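Local coordinates for E3 ubiquitin-protein ligase HERC2 (Homo sapiens, PDB 4L1M) that probably promotes transfer of ubiquitin to target proteins as an E3 ligase, here represented by its first RCC1-like beta-propeller domain, at residues W231-D235 and Y236-G240; A325-E328 and D329-H333; G336-Q340 and C341-D345. All blocks are in the same frame, centred on the assembly; numbering follows the deposited sequence.

Interaction 1. Residues W231-D235 and Y236-G240; sequences WGDGD and YGKLG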
ATOM      1  N   TRP A 231       2.702   0.013 -15.753  1.00 33.83           N
ATOM      2  CA  TRP A 231       2.805   1.171 -16.591  1.00 34.69           C
ATOM      3  C   TRP A 231       3.244   2.380 -15.747  1.00 34.61           C
ATOM      4  O   TRP A 231       3.382   2.284 -14.527  1.00 33.48           O
ATOM      5  CB  TRP A 231       1.481   1.419 -17.299  1.00 35.54           C
ATOM      6  CG  TRP A 231       0.333   1.700 -16.411  1.00 36.44           C
ATOM      7  CD1 TRP A 231      -0.116   2.936 -16.032  1.00 36.60           C
ATOM      8  CD2 TRP A 231      -0.564   0.740 -15.789  1.00 36.77           C
ATOM      9  NE1 TRP A 231      -1.248   2.809 -15.222  1.00 36.57           N
ATOM     10  CE2 TRP A 231      -1.522   1.474 -15.048  1.00 36.82           C
ATOM     11  CE3 TRP A 231      -0.640  -0.657 -15.777  1.00 37.62           C
ATOM     12  CZ2 TRP A 231      -2.559   0.847 -14.320  1.00 37.26           C
ATOM     13  CZ3 TRP A 231      -1.665  -1.274 -15.045  1.00 38.54           C
ATOM     14  CH2 TRP A 231      -2.605  -0.517 -14.328  1.00 37.53           C
ATOM     15  N   GLY A 232       3.469   3.504 -16.418  1.00 35.90           N
ATOM     16  CA  GLY A 232       3.999   4.718 -15.794  1.00 34.53           C
ATOM     17  C   GLY A 232       5.479   4.926 -16.106  1.00 35.34           C
ATOM     18  O   GLY A 232       5.996   4.541 -17.201  1.00 32.86           O
ATOM     19  N   ASP A 233       6.180   5.520 -15.144  1.00 36.38           N
ATOM     20  CA  ASP A 233       7.589   5.865 -15.342  1.00 38.76           C
ATOM     21  C   ASP A 233       8.482   4.635 -15.254  1.00 38.59           C
ATOM     22  O   ASP A 233       8.268   3.759 -14.427  1.00 38.68           O
ATOM     23  CB  ASP A 233       8.031   6.898 -14.334  1.00 39.50           C
ATOM     24  CG  ASP A 233       9.407   7.415 -14.621  1.00 41.90           C
ATOM     25  OD1 ASP A 233       9.531   8.372 -15.419  1.00 40.24           O
ATOM     26  OD2 ASP A 233      10.362   6.831 -14.048  1.00 44.35           O
ATOM     27  N   GLY A 234       9.492   4.586 -16.113  1.00 39.10           N
ATOM     28  CA  GLY A 234      10.325   3.402 -16.270  1.00 40.20           C
ATOM     29  C   GLY A 234      11.672   3.432 -15.580  1.00 40.44           C
ATOM     30  O   GLY A 234      12.389   2.431 -15.579  1.00 47.51           O
ATOM     31  N   ASP A 235      12.035   4.563 -15.006  1.00 39.30           N
ATOM     32  CA  ASP A 235      13.312   4.708 -14.300  1.00 38.70           C
ATOM     33  C   ASP A 235      13.581   3.535 -13.345  1.00 36.95           C
ATOM     34  O   ASP A 235      12.677   3.033 -12.675  1.00 32.71           O
ATOM     35  CB  ASP A 235      13.346   6.038 -13.500  1.00 38.10           C
ATOM     36  CG  ASP A 235      13.604   7.271 -14.377  1.00 38.39           C
ATOM     37  OD1 ASP A 235      13.864   7.111 -15.601  1.00 39.43           O
ATOM     38  OD2 ASP A 235      13.597   8.401 -13.824  1.00 36.76           O
ATOM     39  N   TYR A 236      14.844   3.115 -13.322  1.00 38.31           N
ATOM     40  CA  TYR A 236      15.349   2.031 -12.455  1.00 39.00           C
ATOM     41  C   TYR A 236      14.788   0.658 -12.801  1.00 40.62           C
ATOM     42  O   TYR A 236      14.980  -0.292 -12.053  1.00 42.28           O
ATOM     43  CB  TYR A 236      15.131   2.353 -10.964  1.00 36.80           C
ATOM     44  CG  TYR A 236      15.732   3.676 -10.568  1.00 36.04           C
ATOM     45  CD1 TYR A 236      17.100   3.818 -10.444  1.00 38.08           C
ATOM     46  CD2 TYR A 236      14.926   4.801 -10.342  1.00 35.42           C
ATOM     47  CE1 TYR A 236      17.666   5.057 -10.120  1.00 39.48           C
ATOM     48  CE2 TYR A 236      15.470   6.044  -9.999  1.00 35.62           C
ATOM     49  CZ  TYR A 236      16.835   6.168  -9.893  1.00 37.47           C
ATOM     50  OH  TYR A 236      17.392   7.348  -9.538  1.00 37.69           O
ATOM     51  N   GLY A 237      14.105   0.555 -13.941  1.00 41.82           N
ATOM     52  CA  GLY A 237      13.501  -0.705 -14.388  1.00 40.85           C
ATOM     53  C   GLY A 237      12.358  -1.220 -13.542  1.00 38.70           C
ATOM     54  O   GLY A 237      12.018  -2.390 -13.608  1.00 38.65           O
ATOM     55  N   LYS A 238      11.767  -0.343 -12.738  1.00 37.24           N
ATOM     56  CA  LYS A 238      10.639  -0.708 -11.899  1.00 35.65           C
ATOM     57  C   LYS A 238       9.416  -1.231 -12.633  1.00 35.49           C
ATOM     58  O   LYS A 238       8.552  -1.791 -11.995  1.00 39.92           O
ATOM     59  CB  LYS A 238      10.230   0.454 -10.990  1.00 35.92           C
ATOM     60  CG  LYS A 238       9.785   1.736 -11.689  1.00 37.36           C
ATOM     61  CD  LYS A 238       9.587   2.840 -10.645  1.00 38.01           C
ATOM     62  CE  LYS A 238       9.102   4.137 -11.243  1.00 38.11           C
ATOM     63  NZ  LYS A 238      10.193   4.864 -11.960  1.00 40.05           N
ATOM     64  N   LEU A 239       9.319  -1.071 -13.947  1.00 35.56           N
ATOM     65  CA  LEU A 239       8.195  -1.635 -14.709  1.00 35.08           C
ATOM     66  C   LEU A 239       8.380  -3.110 -14.945  1.00 35.76           C
ATOM     67  O   LEU A 239       7.402  -3.814 -15.222  1.00 37.15           O
ATOM     68  CB  LEU A 239       7.983  -0.939 -16.063  1.00 34.65           C
ATOM     69  CG  LEU A 239       7.649   0.544 -15.973  1.00 35.48           C
ATOM     70  CD1 LEU A 239       7.533   1.147 -17.369  1.00 35.81           C
ATOM     71  CD2 LEU A 239       6.373   0.803 -15.163  1.00 34.15           C
ATOM     72  N   GLY A 240       9.614  -3.581 -14.837  1.00 36.19           N
ATOM     73  CA  GLY A 240       9.905  -5.019 -14.946  1.00 38.90           C
ATOM     74  C   GLY A 240      10.194  -5.562 -16.340  1.00 40.27           C
ATOM     75  O   GLY A 240      10.167  -6.778 -16.529  1.00 44.13           O
TER

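Interaction 2. Residues A325-E328 and D329-H333; sequences ALTE and DSEVH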
ATOM      1  N   ALA A 325       7.325  -8.433   5.711  1.00 43.02           N
ATOM      2  CA  ALA A 325       6.614  -9.585   5.180  1.00 44.55           C
ATOM      3  C   ALA A 325       6.090 -10.472   6.298  1.00 45.31           C
ATOM      4  O   ALA A 325       6.820 -10.795   7.244  1.00 48.06           O
ATOM      5  CB  ALA A 325       7.521 -10.377   4.284  1.00 46.58           C
ATOM      6  N   LEU A 326       4.816 -10.826   6.212  1.00 44.82           N
ATOM      7  CA  LEU A 326       4.189 -11.710   7.186  1.00 47.50           C
ATOM      8  C   LEU A 326       4.061 -13.113   6.583  1.00 48.73           C
ATOM      9  O   LEU A 326       3.629 -13.259   5.435  1.00 48.66           O
ATOM     10  CB  LEU A 326       2.814 -11.162   7.544  1.00 47.58           C
ATOM     11  CG  LEU A 326       1.963 -11.973   8.524  1.00 49.25           C
ATOM     12  CD1 LEU A 326       2.623 -12.034   9.885  1.00 50.05           C
ATOM     13  CD2 LEU A 326       0.590 -11.319   8.622  1.00 49.35           C
ATOM     14  N   THR A 327       4.447 -14.125   7.340  1.00 50.32           N
ATOM     15  CA  THR A 327       4.352 -15.503   6.876  1.00 52.65           C
ATOM     16  C   THR A 327       3.122 -16.207   7.433  1.00 54.56           C
ATOM     17  O   THR A 327       2.553 -15.798   8.457  1.00 54.20           O
ATOM     18  CB  THR A 327       5.591 -16.330   7.276  1.00 54.76           C
ATOM     19  OG1 THR A 327       5.582 -16.572   8.686  1.00 56.34           O
ATOM     20  CG2 THR A 327       6.870 -15.611   6.895  1.00 54.08           C
ATOM     21  N   GLU A 328       2.724 -17.270   6.741  1.00 57.88           N
ATOM     22  CA  GLU A 328       1.623 -18.169   7.146  1.00 62.33           C
ATOM     23  C   GLU A 328       1.729 -18.609   8.612  1.00 63.93           C
ATOM     24  O   GLU A 328       0.746 -18.612   9.321  1.00 61.16           O
ATOM     25  CB  GLU A 328       1.610 -19.383   6.199  1.00 66.34           C
ATOM     26  CG  GLU A 328       0.770 -20.584   6.612  1.00 72.50           C
ATOM     27  CD  GLU A 328       0.917 -21.745   5.619  1.00 76.79           C
ATOM     28  OE1 GLU A 328       1.999 -21.946   5.020  1.00 78.51           O
ATOM     29  OE2 GLU A 328      -0.060 -22.486   5.445  1.00 82.50           O
ATOM     30  N   ASP A 329       2.949 -18.922   9.049  1.00 66.79           N
ATOM     31  CA  ASP A 329       3.226 -19.322  10.437  1.00 70.54           C
ATOM     32  C   ASP A 329       3.552 -18.128  11.345  1.00 69.27           C
ATOM     33  O   ASP A 329       4.187 -18.287  12.380  1.00 69.14           O
ATOM     34  CB  ASP A 329       4.375 -20.352  10.482  1.00 75.28           C
ATOM     35  CG  ASP A 329       5.744 -19.757  10.044  1.00 77.82           C
ATOM     36  OD1 ASP A 329       5.871 -19.245   8.897  1.00 76.92           O
ATOM     37  OD2 ASP A 329       6.696 -19.826  10.856  1.00 80.37           O
ATOM     38  N   SER A 330       3.142 -16.930  10.933  1.00 68.69           N
ATOM     39  CA  SER A 330       3.111 -15.755  11.804  1.00 68.87           C
ATOM     40  C   SER A 330       4.477 -15.087  12.122  1.00 67.38           C
ATOM     41  O   SER A 330       4.576 -14.312  13.087  1.00 71.08           O
ATOM     42  CB  SER A 330       2.370 -16.110  13.106  1.00 69.93           C
ATOM     43  OG  SER A 330       1.965 -14.932  13.779  1.00 72.13           O
ATOM     44  N   GLU A 331       5.519 -15.395  11.355  1.00 63.59           N
ATOM     45  CA  GLU A 331       6.797 -14.690  11.501  1.00 61.42           C
ATOM     46  C   GLU A 331       6.718 -13.373  10.749  1.00 56.55           C
ATOM     47  O   GLU A 331       6.074 -13.293   9.702  1.00 55.38           O
ATOM     48  CB  GLU A 331       7.964 -15.497  10.921  1.00 62.04           C
ATOM     49  CG  GLU A 331       8.295 -16.793  11.625  1.00 64.78           C
ATOM     50  CD  GLU A 331       9.445 -17.554  10.976  1.00 65.98           C
ATOM     51  OE1 GLU A 331      10.103 -18.350  11.661  1.00 69.81           O
ATOM     52  OE2 GLU A 331       9.707 -17.372   9.781  1.00 65.60           O
ATOM     53  N   VAL A 332       7.403 -12.357  11.256  1.00 53.96           N
ATOM     54  CA  VAL A 332       7.461 -11.062  10.578  1.00 50.76           C
ATOM     55  C   VAL A 332       8.900 -10.738  10.185  1.00 50.81           C
ATOM     56  O   VAL A 332       9.748 -10.498  11.042  1.00 52.35           O
ATOM     57  CB  VAL A 332       6.909  -9.940  11.479  1.00 49.55           C
ATOM     58  CG1 VAL A 332       6.833  -8.627  10.718  1.00 46.92           C
ATOM     59  CG2 VAL A 332       5.535 -10.326  12.017  1.00 49.44           C
ATOM     60  N   HIS A 333       9.168 -10.725   8.882  1.00 49.40           N
ATOM     61  CA  HIS A 333      10.513 -10.460   8.332  1.00 48.34           C
ATOM     62  C   HIS A 333      10.591  -9.023   7.848  1.00 46.25           C
ATOM     63  O   HIS A 333       9.596  -8.447   7.433  1.00 43.42           O
ATOM     64  CB  HIS A 333      10.764 -11.395   7.167  1.00 48.28           C
ATOM     65  CG  HIS A 333      10.860 -12.836   7.566  1.00 51.63           C
ATOM     66  ND1 HIS A 333      12.015 -13.573   7.403  1.00 53.15           N
ATOM     67  CD2 HIS A 333       9.953 -13.679   8.122  1.00 53.25           C
ATOM     68  CE1 HIS A 333      11.820 -14.800   7.850  1.00 55.83           C
ATOM     69  NE2 HIS A 333      10.578 -14.893   8.295  1.00 55.22           N
TER

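Interaction 3. Residues G336-Q340 and C341-D345; sequences GSNDQ and CQHFD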
ATOM      1  N   GLY A 336      15.782  -3.684   4.207  1.00 46.70           N
ATOM      2  CA  GLY A 336      15.860  -2.391   3.549  1.00 45.36           C
ATOM      3  C   GLY A 336      16.525  -1.329   4.389  1.00 46.99           C
ATOM      4  O   GLY A 336      17.428  -1.610   5.182  1.00 48.07           O
ATOM      5  N   SER A 337      16.093  -0.088   4.187  1.00 46.74           N
ATOM      6  CA  SER A 337      16.770   1.053   4.779  1.00 48.57           C
ATOM      7  C   SER A 337      16.553   1.064   6.282  1.00 49.22           C
ATOM      8  O   SER A 337      15.497   0.654   6.768  1.00 46.89           O
ATOM      9  CB  SER A 337      16.267   2.353   4.139  1.00 48.48           C
ATOM     10  OG  SER A 337      16.667   3.491   4.886  1.00 51.09           O
ATOM     11  N   ASN A 338      17.565   1.535   7.011  1.00 51.96           N
ATOM     12  CA  ASN A 338      17.475   1.676   8.461  1.00 52.52           C
ATOM     13  C   ASN A 338      18.011   3.032   8.937  1.00 54.70           C
ATOM     14  O   ASN A 338      18.543   3.145  10.050  1.00 57.33           O
ATOM     15  CB  ASN A 338      18.216   0.525   9.143  1.00 52.44           C
ATOM     16  CG  ASN A 338      17.822   0.352  10.602  1.00 52.83           C
ATOM     17  OD1 ASN A 338      16.692   0.627  10.987  1.00 50.87           O
ATOM     18  ND2 ASN A 338      18.765  -0.114  11.423  1.00 54.48           N
ATOM     19  N   ASP A 339      17.826   4.063   8.115  1.00 55.03           N
ATOM     20  CA  ASP A 339      18.257   5.436   8.470  1.00 59.12           C
ATOM     21  C   ASP A 339      17.519   6.029   9.672  1.00 59.13           C
ATOM     22  O   ASP A 339      18.056   6.885  10.350  1.00 59.86           O
ATOM     23  CB  ASP A 339      18.140   6.392   7.271  1.00 60.94           C
ATOM     24  CG  ASP A 339      16.771   6.330   6.563  1.00 61.02           C
ATOM     25  OD1 ASP A 339      15.802   5.732   7.068  1.00 65.19           O
ATOM     26  OD2 ASP A 339      16.669   6.900   5.465  1.00 67.06           O
ATOM     27  N   GLN A 340      16.294   5.551   9.918  1.00 61.66           N
ATOM     28  CA  GLN A 340      15.427   5.999  11.022  1.00 65.40           C
ATOM     29  C   GLN A 340      14.958   4.847  11.917  1.00 65.72           C
ATOM     30  O   GLN A 340      13.830   4.868  12.416  1.00 65.70           O
ATOM     31  CB  GLN A 340      14.179   6.665  10.453  1.00 66.63           C
ATOM     32  CG  GLN A 340      14.444   7.767   9.440  1.00 69.58           C
ATOM     33  CD  GLN A 340      14.876   9.060  10.089  1.00 72.98           C
ATOM     34  OE1 GLN A 340      15.098   9.131  11.301  1.00 73.86           O
ATOM     35  NE2 GLN A 340      14.994  10.102   9.281  1.00 76.48           N
ATOM     36  N   CYS A 341      15.806   3.838  12.100  1.00 65.03           N
ATOM     37  CA  CYS A 341      15.481   2.714  12.965  1.00 65.24           C
ATOM     38  C   CYS A 341      14.207   1.963  12.584  1.00 63.28           C
ATOM     39  O   CYS A 341      13.498   1.471  13.463  1.00 64.93           O
ATOM     40  CB  CYS A 341      15.383   3.198  14.405  1.00 67.00           C
ATOM     41  SG  CYS A 341      16.929   3.947  14.954  1.00 68.22           S
ATOM     42  N   GLN A 342      13.940   1.838  11.280  1.00 59.82           N
ATOM     43  CA  GLN A 342      12.797   1.048  10.793  1.00 57.85           C
ATOM     44  C   GLN A 342      12.920  -0.414  11.179  1.00 57.22           C
ATOM     45  O   GLN A 342      11.941  -1.169  11.075  1.00 60.13           O
ATOM     46  CB  GLN A 342      12.684   1.088   9.261  1.00 55.81           C
ATOM     47  CG  GLN A 342      12.389   2.442   8.648  1.00 55.01           C
ATOM     48  CD  GLN A 342      13.644   3.233   8.401  1.00 55.41           C
ATOM     49  OE1 GLN A 342      14.493   3.318   9.277  1.00 57.41           O
ATOM     50  NE2 GLN A 342      13.783   3.793   7.207  1.00 52.08           N
ATOM     51  N   HIS A 343      14.134  -0.819  11.551  1.00 55.86           N
ATOM     52  CA  HIS A 343      14.427  -2.185  11.960  1.00 56.75           C
ATOM     53  C   HIS A 343      15.065  -2.172  13.325  1.00 59.23           C
ATOM     54  O   HIS A 343      16.223  -1.793  13.462  1.00 63.79           O
ATOM     55  CB  HIS A 343      15.375  -2.823  10.955  1.00 55.16           C
ATOM     56  CG  HIS A 343      14.916  -2.667   9.551  1.00 51.49           C
ATOM     57  ND1 HIS A 343      14.057  -3.559   8.951  1.00 50.06           N
ATOM     58  CD2 HIS A 343      15.157  -1.701   8.642  1.00 50.33           C
ATOM     59  CE1 HIS A 343      13.807  -3.163   7.717  1.00 48.49           C
ATOM     60  NE2 HIS A 343      14.463  -2.036   7.506  1.00 49.72           N
ATOM     61  N   PHE A 344      14.328  -2.627  14.329  1.00 57.71           N
ATOM     62  CA  PHE A 344      14.818  -2.572  15.697  1.00 58.40           C
ATOM     63  C   PHE A 344      15.809  -3.678  16.015  1.00 60.52           C
ATOM     64  O   PHE A 344      16.309  -3.727  17.106  1.00 62.14           O
ATOM     65  CB  PHE A 344      13.655  -2.603  16.686  1.00 58.00           C
ATOM     66  CG  PHE A 344      12.824  -3.866  16.635  1.00 57.49           C
ATOM     67  CD1 PHE A 344      13.275  -5.042  17.198  1.00 60.06           C
ATOM     68  CD2 PHE A 344      11.581  -3.863  16.051  1.00 55.83           C
ATOM     69  CE1 PHE A 344      12.504  -6.191  17.154  1.00 60.11           C
ATOM     70  CE2 PHE A 344      10.803  -5.006  16.003  1.00 56.09           C
ATOM     71  CZ  PHE A 344      11.264  -6.169  16.552  1.00 57.50           C
ATOM     72  N   ASP A 345      16.095  -4.565  15.068  1.00 60.80           N
ATOM     73  CA  ASP A 345      17.009  -5.679  15.323  1.00 63.98           C
ATOM     74  C   ASP A 345      18.410  -5.453  14.776  1.00 65.26           C
ATOM     75  O   ASP A 345      19.245  -6.348  14.868  1.00 65.76           O
ATOM     76  CB  ASP A 345      16.447  -6.986  14.734  1.00 64.35           C
ATOM     77  CG  ASP A 345      16.375  -6.967  13.212  1.00 61.98           C
ATOM     78  OD1 ASP A 345      16.294  -5.861  12.632  1.00 59.63           O
ATOM     79  OD2 ASP A 345      16.387  -8.060  12.602  1.00 61.74           O
TER

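Interaction 1. Residues W231-D235 and Y236-G240
Lys238 NZ and Asp233 OD2 form a salt bridge of 2.9 Å. The amine comes to the anti lone pair of OD2, on the side away from the other carboxylate oxygen. The same NZ gives a hydrogen bond to Asp235 O, 3.2 Å away, and a weak one to Asp233 O. The lysine chain reaches these acceptors because it runs extended from CB to CE and bends at its last torsion (chi4 -75°). On the way, Lys238 CG lies 3.3 Å from Asp235 O.

Leu239 packs against the backbone of residues 231 to 234. Leu239 CD1 packs 3.8 Å from Gly234 CA, while Leu239 CD2 rests 3.4 Å from Trp231 O.

A second shell sets these groups in place. Asp233 OD2 also accepts from Asp235 N, two residues on, at 3.0 Å: an Asx turn. The N-H comes from above the carboxylate plane. This oxygen of the buried Asp233 is thus held by two donors. Gly237 N bonds to Gly234 O at 3.0 Å. Tyr236 and Gly237, both at positive phi, turn the chain back toward Gly234. A type I beta turn follows from Gly237 to Gly240.

Lys238 NZ has a further acceptor in Gln269 OE1, and Lys238 O accepts from Ser271 OG. Both partners belong to the next four-stranded sheet or the turn within it. The loop leaves the end of strand 228-232, folds back beside strand 218-223 and meets the hairpin of strands 261-267 and 270-275.

Interaction 2. Residues A325-E328 and D329-H333
Thr327 reaches across the turn to Asp329, Glu331 and His333. Its CB lies 3.3 Å from Asp329 OD1, and there the side chain forks. The OG1 branch sits between the backbone N and the carbonyl carbon (chi1 71°), which turns it in toward the loop. Thr327 OG1 donates to Asp329 OD1 at 2.7 Å. The hydroxyl meets the carboxylate from above its plane. Thr327 OG1 also accepts from Glu331 N at 2.9 Å. The other branch, Thr327 CG2, packs 3.8 Å from His333 CD2, and the two side chains cross at about a right angle.

The backbone closes the beta hairpin of strands 322-327 and 332-335. Ser330 N bonds to Thr327 O, giving a type I beta turn from Thr327 to Ser330. Thr327 N bonds to Glu331 O. With Ser330 at positive phi, this fits a type I turn with a G1 beta bulge. Farther along, Ala325 and His333 form an antiparallel hydrogen-bonded pair. Leu326 and Val332 form a non-hydrogen-bonded pair, with Leu326 CD1 4.0 Å from Val332 CG2. These two side chains share a sheet face and also touch Ile365 of strand 365-370, in the neighbouring sheet.

On the face of Ala325 and His333, the imidazole is held at its edge. His333 NE2 donates to Glu331 OE2 at 3.0 Å, and the oxygen lies in the ring plane.

The hydroxyl of Thr327 both gives and takes a bond, so its rotation is fixed. Glu331 OE2 is shared by the His333 N-H and a salt bridge to Lys311. Both neighbours would be expected to favour its negative charge.

Interaction 3. Residues G336-Q340 and C341-D345
The His343 ring presents its edge to the segment 336-340. Ser337 O lies at this edge, 3.0 Å from both His343 CD2 and His343 NE2. Asn338 OD1 is also at the edge, 3.6 Å from His343 CD2, and the Asn338 amide is turned 71° from the ring. His343 ND1 bonds to Ser334 OG.

The other flat pair is nearly coplanar. The Gln342 amide and the Asp339 carboxylate are 12° apart. Gln342 NE2 donates to Asp339 OD1 at 2.8 Å, meeting it nearly along the C-O axis. The bend of the glutamine at chi2 (87°) brings its amide back to Asp339 and Gln340. Gln342 OE1 then accepts from Gln340 N at 2.9 Å.

Asn338 OD1 accepts from His343 N at 3.0 Å, with the donor above the carbonyl plane. Its ND2 bonds to Arg348 O, so this amide also links two parts of the loop. Cys341, at positive phi, turns the chain between Gln340 and Gln342. Gln342 O has weak bonds to Trp30 NE1 and Ser375 OG of the next sheet. The loop follows strand 332-335, the third strand of its blade in the RCC1-like beta-propeller, and precedes strand 350-352.

In the fold
Interactions 2 and 3 follow one another in the blade built around strands 322-327 and 332-335. Interaction 2 closes the hairpin between these strands, and interaction 3 shapes the loop after the second. Interaction 1 occupies the corresponding loop of another blade, after strand 228-232, about 26 Å from interaction 3 between centres. Loops 1 and 3 are mostly buried and both reach the following sheet. Yet a lysine salt bridge braces the first, whereas carboxamides and a histidine edge brace the other. Interaction 2 is only partly buried. Regular strand pairing holds one end, and Glu328 and Asp329, at its turn, are exposed.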